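Local coordinates for flavin-dependent thymidylate synthase (Thermus thermophilus, PDB 6J61) that catalyses the reductive methylation of dUMP to dTMP, taking the methyl group from methylenetetrahydrofolate with NADPH as reductant and FAD as bound cofactor, as a homotetramer, at the interface of chains A and B and the interface of chains A and C. Sequence-based numbering; all coordinates share one arbitrary frame. Chains: chain A/B/C, Flavin-dependent thymidylate synthase.

Contact 1: the interface of chains A and B. Residues chain A 94, 154, 157; chain B 79, 188-190.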
loop_
_atom_site.group_PDB
_atom_site.type_symbol
_atom_site.label_atom_id
_atom_site.label_comp_id
_atom_site.label_asym_id
_atom_site.label_seq_id
_atom_site.Cartn_x
_atom_site.Cartn_y
_atom_site.Cartn_z
ATOM N N ARG A 94 2.276 -10.255 24.263
ATOM C CA ARG A 94 2.069 -11.700 24.276
ATOM C C ARG A 94 3.250 -12.455 24.872
ATOM O O ARG A 94 3.064 -13.373 25.675
ATOM C CB ARG A 94 1.817 -12.216 22.861
ATOM C CG ARG A 94 0.554 -11.697 22.219
ATOM C CD ARG A 94 0.270 -12.471 20.953
ATOM N NE ARG A 94 -0.008 -13.877 21.233
ATOM C CZ ARG A 94 -0.021 -14.835 20.311
ATOM N NH1 ARG A 94 0.234 -14.546 19.040
ATOM N NH2 ARG A 94 -0.292 -16.087 20.657
ATOM N N GLU A 154 -0.310 -13.174 27.299
ATOM C CA GLU A 154 -1.215 -12.736 26.246
ATOM C C GLU A 154 -2.630 -12.441 26.728
ATOM O O GLU A 154 -3.301 -11.550 26.206
ATOM C CB GLU A 154 -1.273 -13.791 25.146
ATOM C CG GLU A 154 -1.718 -15.162 25.629
ATOM C CD GLU A 154 -2.162 -16.048 24.484
ATOM O OE1 GLU A 154 -1.418 -16.147 23.483
ATOM O OE2 GLU A 154 -3.256 -16.644 24.588
ATOM N N ARG A 157 -2.555 -9.394 30.163
ATOM C CA ARG A 157 -2.486 -7.982 29.827
ATOM C C ARG A 157 -3.772 -7.309 29.340
ATOM O O ARG A 157 -3.746 -6.130 29.019
ATOM C CB ARG A 157 -1.371 -7.756 28.800
ATOM C CG ARG A 157 -1.521 -8.544 27.492
ATOM C CD ARG A 157 -2.611 -7.989 26.574
ATOM N NE ARG A 157 -2.751 -8.820 25.381
ATOM C CZ ARG A 157 -1.915 -8.799 24.345
ATOM N NH1 ARG A 157 -0.874 -7.971 24.343
ATOM N NH2 ARG A 157 -2.093 -9.641 23.333
ATOM N N GLN B 79 -4.406 -6.646 16.978
ATOM C CA GLN B 79 -3.679 -7.648 16.201
ATOM C C GLN B 79 -4.184 -7.593 14.775
ATOM O O GLN B 79 -3.430 -7.646 13.815
ATOM C CB GLN B 79 -3.918 -9.049 16.758
ATOM C CG GLN B 79 -3.504 -9.193 18.198
ATOM C CD GLN B 79 -3.461 -10.639 18.649
ATOM O OE1 GLN B 79 -4.369 -11.420 18.369
ATOM N NE2 GLN B 79 -2.403 -10.998 19.364
ATOM N N GLU B 188 -0.120 -20.795 16.111
ATOM C CA GLU B 188 0.666 -19.702 16.654
ATOM C C GLU B 188 -0.216 -18.500 16.969
ATOM O O GLU B 188 -0.087 -17.906 18.027
ATOM C CB GLU B 188 1.748 -19.286 15.653
ATOM C CG GLU B 188 2.546 -20.454 15.093
ATOM C CD GLU B 188 1.702 -21.383 14.235
ATOM O OE1 GLU B 188 1.569 -21.117 13.023
ATOM O OE2 GLU B 188 1.159 -22.371 14.773
ATOM N N ALA B 189 -1.107 -18.139 16.051
ATOM C CA ALA B 189 -1.990 -16.994 16.261
ATOM C C ALA B 189 -2.699 -17.112 17.609
ATOM O O ALA B 189 -3.010 -18.219 18.047
ATOM C CB ALA B 189 -3.013 -16.905 15.128
ATOM N N GLN B 190 -2.958 -15.976 18.258
ATOM C CA GLN B 190 -3.612 -15.992 19.555
ATOM C C GLN B 190 -5.003 -16.597 19.431
ATOM O O GLN B 190 -5.665 -16.450 18.407
ATOM C CB GLN B 190 -3.700 -14.591 20.144
ATOM C CG GLN B 190 -4.036 -14.636 21.616
ATOM C CD GLN B 190 -4.135 -13.271 22.277
ATOM O OE1 GLN B 190 -3.441 -12.327 21.897
ATOM N NE2 GLN B 190 -4.986 -13.173 23.296
#

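Contact 2: the interface of chains A and C. Residues chain A 225, 242, 246, 259, 262; chain C 225-226, 229, 232-233.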
loop_
_atom_site.group_PDB
_atom_site.type_symbol
_atom_site.label_atom_id
_atom_site.label_comp_id
_atom_site.label_asym_id
_atom_site.label_seq_id
_atom_site.Cartn_x
_atom_site.Cartn_y
_atom_site.Cartn_z
ATOM N N LEU A 225 -8.766 25.556 -0.381
ATOM C CA LEU A 225 -10.006 26.295 -0.509
ATOM C C LEU A 225 -10.924 25.577 -1.464
ATOM O O LEU A 225 -10.511 25.161 -2.547
ATOM C CB LEU A 225 -9.735 27.710 -1.015
ATOM C CG LEU A 225 -8.700 28.505 -0.217
ATOM C CD1 LEU A 225 -8.671 29.953 -0.703
ATOM C CD2 LEU A 225 -9.048 28.441 1.256
ATOM N N TYR A 242 -4.486 40.916 -7.708
ATOM C CA TYR A 242 -3.972 39.767 -6.971
ATOM C C TYR A 242 -2.479 39.667 -7.204
ATOM O O TYR A 242 -1.701 39.541 -6.259
ATOM C CB TYR A 242 -4.674 38.476 -7.443
ATOM C CG TYR A 242 -4.441 37.260 -6.558
ATOM C CD1 TYR A 242 -4.359 37.384 -5.171
ATOM C CD2 TYR A 242 -4.331 35.986 -7.106
ATOM C CE1 TYR A 242 -4.173 36.274 -4.357
ATOM C CE2 TYR A 242 -4.144 34.865 -6.295
ATOM C CZ TYR A 242 -4.066 35.019 -4.923
ATOM O OH TYR A 242 -3.868 33.922 -4.116
ATOM N N LEU A 246 0.699 39.730 -4.572
ATOM C CA LEU A 246 1.594 38.589 -4.427
ATOM C C LEU A 246 3.060 38.993 -4.588
ATOM O O LEU A 246 3.871 38.782 -3.677
ATOM C CB LEU A 246 1.241 37.498 -5.447
ATOM C CG LEU A 246 -0.133 36.838 -5.297
ATOM C CD1 LEU A 246 -0.416 35.983 -6.506
ATOM C CD2 LEU A 246 -0.179 36.012 -4.036
ATOM N N ALA A 259 0.071 30.736 -8.871
ATOM C CA ALA A 259 -0.809 31.261 -7.827
ATOM C C ALA A 259 -2.031 31.933 -8.446
ATOM O O ALA A 259 -3.143 31.853 -7.919
ATOM C CB ALA A 259 -0.054 32.259 -6.948
ATOM N N LYS A 262 -4.374 29.455 -10.069
ATOM C CA LYS A 262 -5.094 28.670 -9.074
ATOM C C LYS A 262 -6.455 29.296 -8.790
ATOM O O LYS A 262 -7.402 28.604 -8.426
ATOM C CB LYS A 262 -4.323 28.612 -7.756
ATOM C CG LYS A 262 -3.054 27.787 -7.759
ATOM C CD LYS A 262 -2.476 27.798 -6.349
ATOM C CE LYS A 262 -1.181 27.035 -6.226
ATOM N NZ LYS A 262 -0.729 27.147 -4.822
ATOM N N LEU C 225 -3.662 26.771 -1.444
ATOM C CA LEU C 225 -2.925 28.029 -1.403
ATOM C C LEU C 225 -1.817 28.001 -0.358
ATOM O O LEU C 225 -2.015 27.538 0.771
ATOM C CB LEU C 225 -3.878 29.202 -1.106
ATOM C CG LEU C 225 -4.866 29.782 -2.135
ATOM C CD1 LEU C 225 -4.222 30.966 -2.818
ATOM C CD2 LEU C 225 -5.315 28.719 -3.147
ATOM N N SER C 226 -0.655 28.514 -0.749
ATOM C CA SER C 226 0.514 28.557 0.114
ATOM C C SER C 226 0.340 29.614 1.179
ATOM O O SER C 226 -0.674 30.317 1.212
ATOM C CB SER C 226 1.754 28.901 -0.696
ATOM O OG SER C 226 1.705 30.260 -1.091
ATOM N N GLU C 229 0.500 33.156 -0.284
ATOM C CA GLU C 229 -0.753 33.399 -0.986
ATOM C C GLU C 229 -1.828 33.892 -0.010
ATOM O O GLU C 229 -2.457 34.923 -0.245
ATOM C CB GLU C 229 -1.213 32.122 -1.701
ATOM C CG GLU C 229 -0.650 31.968 -3.103
ATOM C CD GLU C 229 -0.672 30.532 -3.611
ATOM O OE1 GLU C 229 0.156 29.721 -3.149
ATOM O OE2 GLU C 229 -1.513 30.205 -4.475
ATOM N N ALA C 232 -1.280 37.162 1.051
ATOM C CA ALA C 232 -1.725 38.133 0.073
ATOM C C ALA C 232 -3.205 38.436 0.294
ATOM O O ALA C 232 -3.580 39.578 0.529
ATOM C CB ALA C 232 -1.496 37.600 -1.333
ATOM N N LEU C 233 -4.039 37.403 0.221
ATOM C CA LEU C 233 -5.477 37.555 0.420
ATOM C C LEU C 233 -5.736 38.357 1.692
ATOM O O LEU C 233 -6.476 39.340 1.672
ATOM C CB LEU C 233 -6.140 36.179 0.511
ATOM C CG LEU C 233 -5.952 35.271 -0.716
ATOM C CD1 LEU C 233 -6.465 33.874 -0.408
ATOM C CD2 LEU C 233 -6.678 35.858 -1.925
#

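Contact 1: the interface of chains A and B
The flat guanidinium of A:Arg94 lies under the aliphatic start of B:Gln190, whose CB sits over the centre of one guanidinium face, 3.7 Å from CZ. One carbon further out, CG of B:Gln190 rests against the carboxylate of A:Glu154, 3.7 Å from its CD, and these two side chains meet tip to tip. B:Gln79 comes in across the A:Arg94 chain at about a right angle and sets its amide NE2 3.4 Å from the methylene CD. Around the rim, the edge of the A:Arg94 guanidinium does the polar work. A bend at chi3 (64°) turns the tip so that NH2 donates to the backbone carbonyl O of B:Glu188 at 3.2 Å, nearly in line with the C=O bond. The same NH2 forms a salt bridge with OE1 of A:Glu154 at 3.0 Å, so two in-plane acceptors, one from each chain, fix the rotation of the group. An alanine in place of A:Arg94 would probably leave the B:Glu188 carbonyl and the A:Glu154 carboxylate without their shared donor and open a gap beneath B:Gln190. Farther along, NH2 of A:Arg157 reaches the amide OE1 of B:Gln190 in a weak hydrogen bond of 3.3 Å. A:Arg94, A:Arg157 and B:Gln79 belong to the predicted dUMP site shared by two subunits, so this subunit interface probably helps to shape the substrate pocket.

Contact 2: the interface of chains A and C
A:Leu246 and C:Ala232 touch where helix 239-249 of one chain meets helix 227-236 of the other, in the C-terminal extension that this ThyX-family enzyme carries; chain C's helix 227-236 begins with a capping box, C:Ser226 and C:Glu229. The methyl CD2 of A:Leu246 is 3.4 Å from CB of C:Ala232, while its other methyl, CD1, lies over the centre of the A:Tyr242 ring on its own chain. That ring is therefore backed on one face by its helix neighbour. With CG anti to the backbone N (chi1 -168°), A:Tyr242 reaches out toward the partner, and its ring carbon CE1 meets CD2 of C:Leu233 at 3.5 Å as the two side chains pass at a slant. Its hydroxyl end points tip to tip at C:Leu225, near the methyl CD1. Next to this cluster the two copies of Leu225 cross at about a right angle, CD1 of A:Leu225 standing 4.1 Å from CG of C:Leu225.

Outward from the leucines, CB of A:Ala259 packs against the carboxylate carbon CD of C:Glu229 at 3.8 Å. A:Lys262, its chain extended from CG to the tip, crosses this glutamate and brings its ammonium NZ to both carboxylate oxygens, OE1 and OE2, each at 3.2 Å. Both oxygens use their syn lone pairs in this forked salt bridge. C:Ser226 steadies the acceptor from within chain C: its hydroxyl OG donates to the anti lone pair of OE1 at 2.6 Å, and its backbone N reaches OE1 from above the carboxylate plane at 2.8 Å. Three donors thus converge on OE1. The serine OG also accepts from the backbone N of C:Glu229, which closes the capping box at the start of the helix.

The centres of contact 1 and contact 2 lie about 52 Å apart, and chain A is the subunit common to both, offering different elements to each partner. Toward chain B, in contact 1, it presents a loop and the region of helix 153-156 and the short helical turn 157-159; toward chain C, in contact 2, it presents strand 223-225 and helices 239-249 and 253-263. Contact 1 is centred about 7 Å from B:Arg184, the predicted active-site residue, whereas the centre of contact 2 is about 23 Å from A:Arg184. Contact 1 thus probably couples assembly to the active site, while contact 2 probably serves mainly to tie C-terminal segments together within the homotetramer.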